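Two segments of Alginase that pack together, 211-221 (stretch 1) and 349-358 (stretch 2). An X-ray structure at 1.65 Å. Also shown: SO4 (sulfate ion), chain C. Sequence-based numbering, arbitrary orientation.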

ATOM      1  N   THR A 211       0.175 -11.305   7.003  1.00 21.38           N
ATOM      2  CA  THR A 211      -1.233 -11.614   7.162  1.00 20.37           C
ATOM      3  C   THR A 211      -1.931 -10.272   7.392  1.00 22.37           C
ATOM      4  O   THR A 211      -1.615  -9.544   8.347  1.00 21.74           O
ATOM      5  CB  THR A 211      -1.440 -12.554   8.364  1.00 24.17           C
ATOM      6  OG1 THR A 211      -0.852 -13.827   8.071  1.00 27.72           O
ATOM      7  CG2 THR A 211      -2.914 -12.745   8.684  1.00 24.64           C
ATOM      8  N   VAL A 212      -2.855  -9.935   6.498  1.00 22.51           N
ATOM      9  CA  VAL A 212      -3.434  -8.602   6.463  1.00 19.04           C
ATOM     10  C   VAL A 212      -4.931  -8.607   6.727  1.00 22.11           C
ATOM     11  O   VAL A 212      -5.701  -9.199   5.971  1.00 22.38           O
ATOM     12  CB  VAL A 212      -3.198  -7.917   5.085  1.00 20.80           C
ATOM     13  CG1 VAL A 212      -3.733  -6.484   5.106  1.00 19.93           C
ATOM     14  CG2 VAL A 212      -1.732  -7.932   4.707  1.00 18.73           C
ATOM     15  N   LYS A 213      -5.340  -7.922   7.791  1.00 22.72           N
ATOM     16  CA  LYS A 213      -6.762  -7.731   8.065  1.00 23.78           C
ATOM     17  C   LYS A 213      -7.124  -6.290   7.731  1.00 23.55           C
ATOM     18  O   LYS A 213      -6.388  -5.367   8.071  1.00 21.50           O
ATOM     19  CB  LYS A 213      -7.079  -8.061   9.526  1.00 27.52           C
ATOM     20  CG  LYS A 213      -8.530  -7.847   9.934  1.00 29.43           C
ATOM     21  CD  LYS A 213      -8.740  -8.179  11.414  1.00 32.07           C
ATOM     22  CE  LYS A 213     -10.152  -7.822  11.872  1.00 38.27           C
ATOM     23  NZ  LYS A 213     -10.427  -8.201  13.293  1.00 47.78           N
ATOM     24  N   VAL A 214      -8.242  -6.090   7.045  1.00 21.60           N
ATOM     25  CA  VAL A 214      -8.637  -4.744   6.660  1.00 21.29           C
ATOM     26  C   VAL A 214     -10.032  -4.443   7.180  1.00 23.54           C
ATOM     27  O   VAL A 214     -10.958  -5.213   6.962  1.00 23.67           O
ATOM     28  CB  VAL A 214      -8.595  -4.543   5.122  1.00 22.42           C
ATOM     29  CG1 VAL A 214      -8.996  -3.125   4.763  1.00 22.19           C
ATOM     30  CG2 VAL A 214      -7.200  -4.855   4.566  1.00 20.36           C
ATOM     31  N   GLU A 215     -10.161  -3.337   7.906  1.00 21.20           N
ATOM     32  CA  GLU A 215     -11.459  -2.858   8.361  1.00 23.05           C
ATOM     33  C   GLU A 215     -11.589  -1.437   7.840  1.00 23.63           C
ATOM     34  O   GLU A 215     -10.778  -0.573   8.177  1.00 22.56           O
ATOM     35  CB  GLU A 215     -11.535  -2.867   9.884  1.00 25.35           C
ATOM     36  CG  GLU A 215     -11.394  -4.240  10.522  1.00 26.89           C
ATOM     37  CD  GLU A 215     -11.099  -4.144  12.008  1.00 29.57           C
ATOM     38  OE1 GLU A 215     -12.063  -4.093  12.800  1.00 34.17           O
ATOM     39  OE2 GLU A 215      -9.905  -4.090  12.385  1.00 28.03           O
ATOM     40  N   MET A 216     -12.584  -1.195   6.992  1.00 23.23           N
ATOM     41  CA  MET A 216     -12.689   0.105   6.333  1.00 24.86           C
ATOM     42  C   MET A 216     -14.116   0.406   5.895  1.00 27.00           C
ATOM     43  O   MET A 216     -14.839  -0.487   5.452  1.00 26.65           O
ATOM     44  CB  MET A 216     -11.749   0.171   5.122  1.00 22.59           C
ATOM     45  CG  MET A 216     -11.784   1.488   4.349  1.00 20.78           C
ATOM     46  SD  MET A 216     -10.267   1.857   3.423  1.00 23.00           S
ATOM     47  CE  MET A 216     -10.122   0.403   2.375  1.00 21.53           C
ATOM     48  N   SER A 217     -14.499   1.677   6.000  1.00 23.51           N
ATOM     49  CA  SER A 217     -15.816   2.134   5.558  1.00 25.17           C
ATOM     50  C   SER A 217     -16.070   1.853   4.084  1.00 22.93           C
ATOM     51  O   SER A 217     -15.150   1.894   3.263  1.00 22.40           O
ATOM     52  CB  SER A 217     -15.945   3.641   5.775  1.00 27.21           C
ATOM     53  OG  SER A 217     -15.617   3.996   7.101  1.00 24.61           O
ATOM     54  N   ASP A 218     -17.331   1.603   3.743  1.00 22.44           N
ATOM     55  CA  ASP A 218     -17.729   1.477   2.343  1.00 24.65           C
ATOM     56  C   ASP A 218     -17.134   2.611   1.508  1.00 23.18           C
ATOM     57  O   ASP A 218     -17.143   3.783   1.924  1.00 25.03           O
ATOM     58  CB  ASP A 218     -19.259   1.484   2.197  1.00 26.73           C
ATOM     59  CG  ASP A 218     -19.925   0.274   2.847  1.00 30.12           C
ATOM     60  OD1 ASP A 218     -19.224  -0.657   3.288  1.00 28.47           O
ATOM     61  OD2 ASP A 218     -21.171   0.250   2.919  1.00 33.66           O
ATOM     62  N   GLY A 219     -16.612   2.259   0.339  1.00 27.47           N
ATOM     63  CA  GLY A 219     -16.099   3.230  -0.612  1.00 23.67           C
ATOM     64  C   GLY A 219     -14.633   3.569  -0.411  1.00 26.39           C
ATOM     65  O   GLY A 219     -14.041   4.281  -1.225  1.00 24.47           O
ATOM     66  N   GLY A 220     -14.045   3.059   0.667  1.00 23.00           N
ATOM     67  CA  GLY A 220     -12.649   3.339   0.956  1.00 21.91           C
ATOM     68  C   GLY A 220     -11.704   2.743  -0.083  1.00 23.35           C
ATOM     69  O   GLY A 220     -12.022   1.734  -0.728  1.00 21.55           O
ATOM     70  N   LYS A 221     -10.551   3.380  -0.268  1.00 20.90           N
ATOM     71  CA  LYS A 221      -9.514   2.879  -1.172  1.00 19.73           C
ATOM     72  C   LYS A 221      -8.133   3.194  -0.607  1.00 20.66           C
ATOM     73  O   LYS A 221      -7.810   4.359  -0.333  1.00 19.95           O
ATOM     74  CB  LYS A 221      -9.660   3.519  -2.547  1.00 18.99           C
ATOM     75  CG  LYS A 221      -8.523   3.212  -3.525  1.00 20.08           C
ATOM     76  CD  LYS A 221      -8.857   3.786  -4.881  1.00 23.20           C
ATOM     77  CE  LYS A 221      -7.747   3.551  -5.884  1.00 22.69           C
ATOM     78  NZ  LYS A 221      -8.082   4.105  -7.239  1.00 23.98           N
ATOM     79  N   ASP A 349     -16.482  13.794   3.930  1.00 25.94           N
ATOM     80  CA  ASP A 349     -17.516  13.833   2.901  1.00 26.34           C
ATOM     81  C   ASP A 349     -17.643  12.484   2.197  1.00 30.66           C
ATOM     82  O   ASP A 349     -18.737  12.094   1.777  1.00 27.33           O
ATOM     83  CB  ASP A 349     -17.216  14.937   1.881  1.00 27.85           C
ATOM     84  CG  ASP A 349     -17.347  16.345   2.473  1.00 28.04           C
ATOM     85  OD1 ASP A 349     -17.713  16.475   3.655  1.00 28.48           O
ATOM     86  OD2 ASP A 349     -17.099  17.316   1.729  1.00 31.52           O
ATOM     87  N   LEU A 350     -16.520  11.775   2.086  1.00 26.89           N
ATOM     88  CA  LEU A 350     -16.501  10.453   1.455  1.00 25.49           C
ATOM     89  C   LEU A 350     -17.060   9.384   2.374  1.00 24.51           C
ATOM     90  O   LEU A 350     -17.214   8.229   1.971  1.00 24.38           O
ATOM     91  CB  LEU A 350     -15.076  10.066   1.053  1.00 24.46           C
ATOM     92  CG  LEU A 350     -14.447  10.874  -0.074  1.00 24.89           C
ATOM     93  CD1 LEU A 350     -12.932  10.727  -0.029  1.00 27.73           C
ATOM     94  CD2 LEU A 350     -15.011  10.449  -1.424  1.00 27.98           C
ATOM     95  N   GLY A 351     -17.355   9.760   3.612  1.00 24.14           N
ATOM     96  CA  GLY A 351     -17.844   8.816   4.594  1.00 27.19           C
ATOM     97  C   GLY A 351     -16.807   7.793   5.045  1.00 26.81           C
ATOM     98  O   GLY A 351     -17.168   6.695   5.487  1.00 26.76           O
ATOM     99  N   ILE A 352     -15.525   8.139   4.939  1.00 25.29           N
ATOM    100  CA  ILE A 352     -14.484   7.233   5.430  1.00 23.25           C
ATOM    101  C   ILE A 352     -14.143   7.552   6.885  1.00 25.55           C
ATOM    102  O   ILE A 352     -13.359   8.451   7.162  1.00 27.23           O
ATOM    103  CB  ILE A 352     -13.212   7.265   4.573  1.00 22.61           C
ATOM    104  CG1 ILE A 352     -13.554   7.080   3.094  1.00 21.57           C
ATOM    105  CG2 ILE A 352     -12.253   6.186   5.044  1.00 22.16           C
ATOM    106  CD1 ILE A 352     -14.386   5.869   2.814  1.00 25.95           C
ATOM    107  N   THR A 353     -14.765   6.818   7.802  1.00 24.56           N
ATOM    108  CA  THR A 353     -14.577   7.025   9.235  1.00 27.55           C
ATOM    109  C   THR A 353     -13.827   5.866   9.868  1.00 26.27           C
ATOM    110  O   THR A 353     -13.511   5.900  11.057  1.00 26.90           O
ATOM    111  CB  THR A 353     -15.929   7.189   9.973  1.00 30.22           C
ATOM    112  OG1 THR A 353     -16.757   6.043   9.718  1.00 31.38           O
ATOM    113  CG2 THR A 353     -16.651   8.455   9.513  1.00 32.55           C
ATOM    114  N   GLU A 354     -13.562   4.830   9.072  1.00 27.53           N
ATOM    115  CA  GLU A 354     -12.809   3.676   9.537  1.00 28.68           C
ATOM    116  C   GLU A 354     -11.842   3.271   8.438  1.00 24.12           C
ATOM    117  O   GLU A 354     -12.232   3.153   7.283  1.00 23.29           O
ATOM    118  CB  GLU A 354     -13.750   2.506   9.866  1.00 30.30           C
ATOM    119  CG  GLU A 354     -13.070   1.298  10.503  1.00 32.25           C
ATOM    120  CD  GLU A 354     -14.000   0.100  10.643  1.00 34.23           C
ATOM    121  OE1 GLU A 354     -13.879  -0.631  11.644  1.00 43.01           O
ATOM    122  OE2 GLU A 354     -14.849  -0.119   9.748  1.00 38.22           O
ATOM    123  N   SER A 355     -10.575   3.092   8.795  1.00 25.11           N
ATOM    124  CA  SER A 355      -9.585   2.555   7.863  1.00 22.27           C
ATOM    125  C   SER A 355      -8.396   2.030   8.651  1.00 23.54           C
ATOM    126  O   SER A 355      -7.449   2.765   8.941  1.00 23.67           O
ATOM    127  CB  SER A 355      -9.127   3.600   6.851  1.00 19.98           C
ATOM    128  OG  SER A 355      -8.197   3.029   5.924  1.00 21.21           O
ATOM    129  N   LYS A 356      -8.470   0.755   9.006  1.00 22.14           N
ATOM    130  CA  LYS A 356      -7.466   0.139   9.850  1.00 23.51           C
ATOM    131  C   LYS A 356      -6.912  -1.096   9.158  1.00 22.51           C
ATOM    132  O   LYS A 356      -7.636  -2.069   8.943  1.00 21.31           O
ATOM    133  CB  LYS A 356      -8.069  -0.252  11.201  1.00 24.92           C
ATOM    134  CG  LYS A 356      -7.074  -0.932  12.136  1.00 25.75           C
ATOM    135  CD  LYS A 356      -7.753  -1.491  13.370  1.00 30.43           C
ATOM    136  CE  LYS A 356      -8.251  -0.370  14.270  1.00 32.94           C
ATOM    137  NZ  LYS A 356      -8.716  -0.884  15.588  1.00 31.76           N
ATOM    138  N   VAL A 357      -5.633  -1.041   8.805  1.00 20.87           N
ATOM    139  CA  VAL A 357      -4.936  -2.208   8.265  1.00 21.98           C
ATOM    140  C   VAL A 357      -4.069  -2.834   9.367  1.00 23.37           C
ATOM    141  O   VAL A 357      -3.171  -2.188   9.908  1.00 22.91           O
ATOM    142  CB  VAL A 357      -4.082  -1.856   7.030  1.00 20.61           C
ATOM    143  CG1 VAL A 357      -3.273  -3.073   6.553  1.00 21.46           C
ATOM    144  CG2 VAL A 357      -4.967  -1.346   5.897  1.00 20.76           C
ATOM    145  N   THR A 358      -4.360  -4.087   9.699  1.00 22.14           N
ATOM    146  CA  THR A 358      -3.636  -4.794  10.748  1.00 21.52           C
ATOM    147  C   THR A 358      -2.768  -5.872  10.117  1.00 25.83           C
ATOM    148  O   THR A 358      -3.267  -6.719   9.382  1.00 23.66           O
ATOM    149  CB  THR A 358      -4.602  -5.455  11.746  1.00 28.15           C
ATOM    150  OG1 THR A 358      -5.440  -4.456  12.339  1.00 28.70           O
ATOM    151  CG2 THR A 358      -3.835  -6.167  12.850  1.00 29.29           C
TER
HETATM  152  S   SO4 C 502      -5.002   5.114  -9.394  1.00 36.85           S
HETATM  153  O1  SO4 C 502      -6.008   4.234  -8.833  1.00 28.27           O
HETATM  154  O2  SO4 C 502      -5.545   6.456  -9.583  1.00 41.59           O
HETATM  155  O3  SO4 C 502      -3.891   5.151  -8.439  1.00 38.14           O
HETATM  156  O4  SO4 C 502      -4.527   4.592 -10.676  1.00 35.29           O
HETATM  157  O   HOH W   1      -7.720  -4.200  10.767  1.00 23.53           O
HETATM  158  O   HOH W   2     -11.335  -2.085  14.626  1.00 35.20           O
HETATM  159  O   HOH W   3     -14.509  -3.217  12.728  1.00 41.87           O
HETATM  160  O   HOH W   4     -18.832   5.120   3.703  1.00 32.65           O

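Strands 211-216 and 355-358 of Alginase run antiparallel, their N-to-C directions 174° apart and their axes 4.7 Å apart at closest approach; together the two stretches bury 681 Å². At the start of stretch 1, Thr-211 contributes little: its carbonyl O lies 3.4 Å from Thr-358 O, and two acceptors cannot bond to each other. Val-212 follows with a CA-H...O contact, CA to Thr-358 O at 3.5 Å, while its CG1 meets Val-357 CG1 at 3.7 Å, an apolar contact.

Lys-213 forms a hydrogen-bonded pair with Thr-358. Lys-213 N donates to Thr-358 O and Thr-358 N donates to Lys-213 O, both at 2.9 Å and both nearly straight at 172°. Lys-213 CB and Thr-358 CB are 4.2 Å apart on the same face of the sheet, but the extended lysine, t at all four chi angles, carries its end away from stretch 2. Val-214 faces Val-357 in a non-hydrogen-bonded pair, with CA atoms 4.8 Å apart; the side chains share the other face, where Val-214 CG2 lies 4.4 Å from Val-357 CG2. Both valines are buried.

Glu-215 returns to the face of Lys-213 and gives up more surface to stretch 2 than any other residue of stretch 1. Its backbone pairs with Lys-356: Glu-215 N donates to Lys-356 O at 3.0 Å, and Lys-356 N to Glu-215 O at 2.8 Å. Water, rather than a direct charge contact, links the carboxylate to its neighbours. Water 1 lies 2.7 Å from Glu-215 OE2, 2.8 Å from Lys-356 O and 2.8 Å from Thr-358 OG1. Water 2 donates to Glu-215 OE1 (2.8 Å) and accepts from Lys-356 NZ (3.0 Å), joining opposite charges. Glu-215 OE1 also comes within 4.1 Å of Glu-354 OE1, a pairing of like charges; water 3 bridges them, donating to Glu-215 OE1 at 2.6 Å and to Glu-354 OE1 at 2.9 Å.

At Met-216 the strands draw closer, its CA lying 4.2 Å from Ser-355 CA. Met-216 CA makes a CA-H...O contact with Glu-354 O at 3.2 Å, and its SD approaches Ser-355 OG to 3.5 Å.

Ser-217 carries the contact beyond the strand. Its N donates to Glu-354 O (3.0 Å), while its OG, set by the m rotamer, accepts from both Thr-353 N and Glu-354 N, each at 3.0 Å, so one hydroxyl holds two successive amides of the facing loop. Ser-217 also opens a type II turn, closed by Gly-220 N donating to Ser-217 O at 3.1 Å. Ile-352 CD1 packs against this turn, 3.6 Å from Asp-218 O and 3.6 Å from Gly-220 N. Water 4 lies 2.8 Å from Asp-218 O and 2.9 Å from Gly-351 O, between the turn and stretch 2. Gly-219 has positive phi, and a CB on Gly-220 would clash with Met-216 CG at 2.5 Å. The CA-to-CB bond of Lys-221 points away from stretch 2, and its NZ donates to sulfate O1 at 2.6 Å.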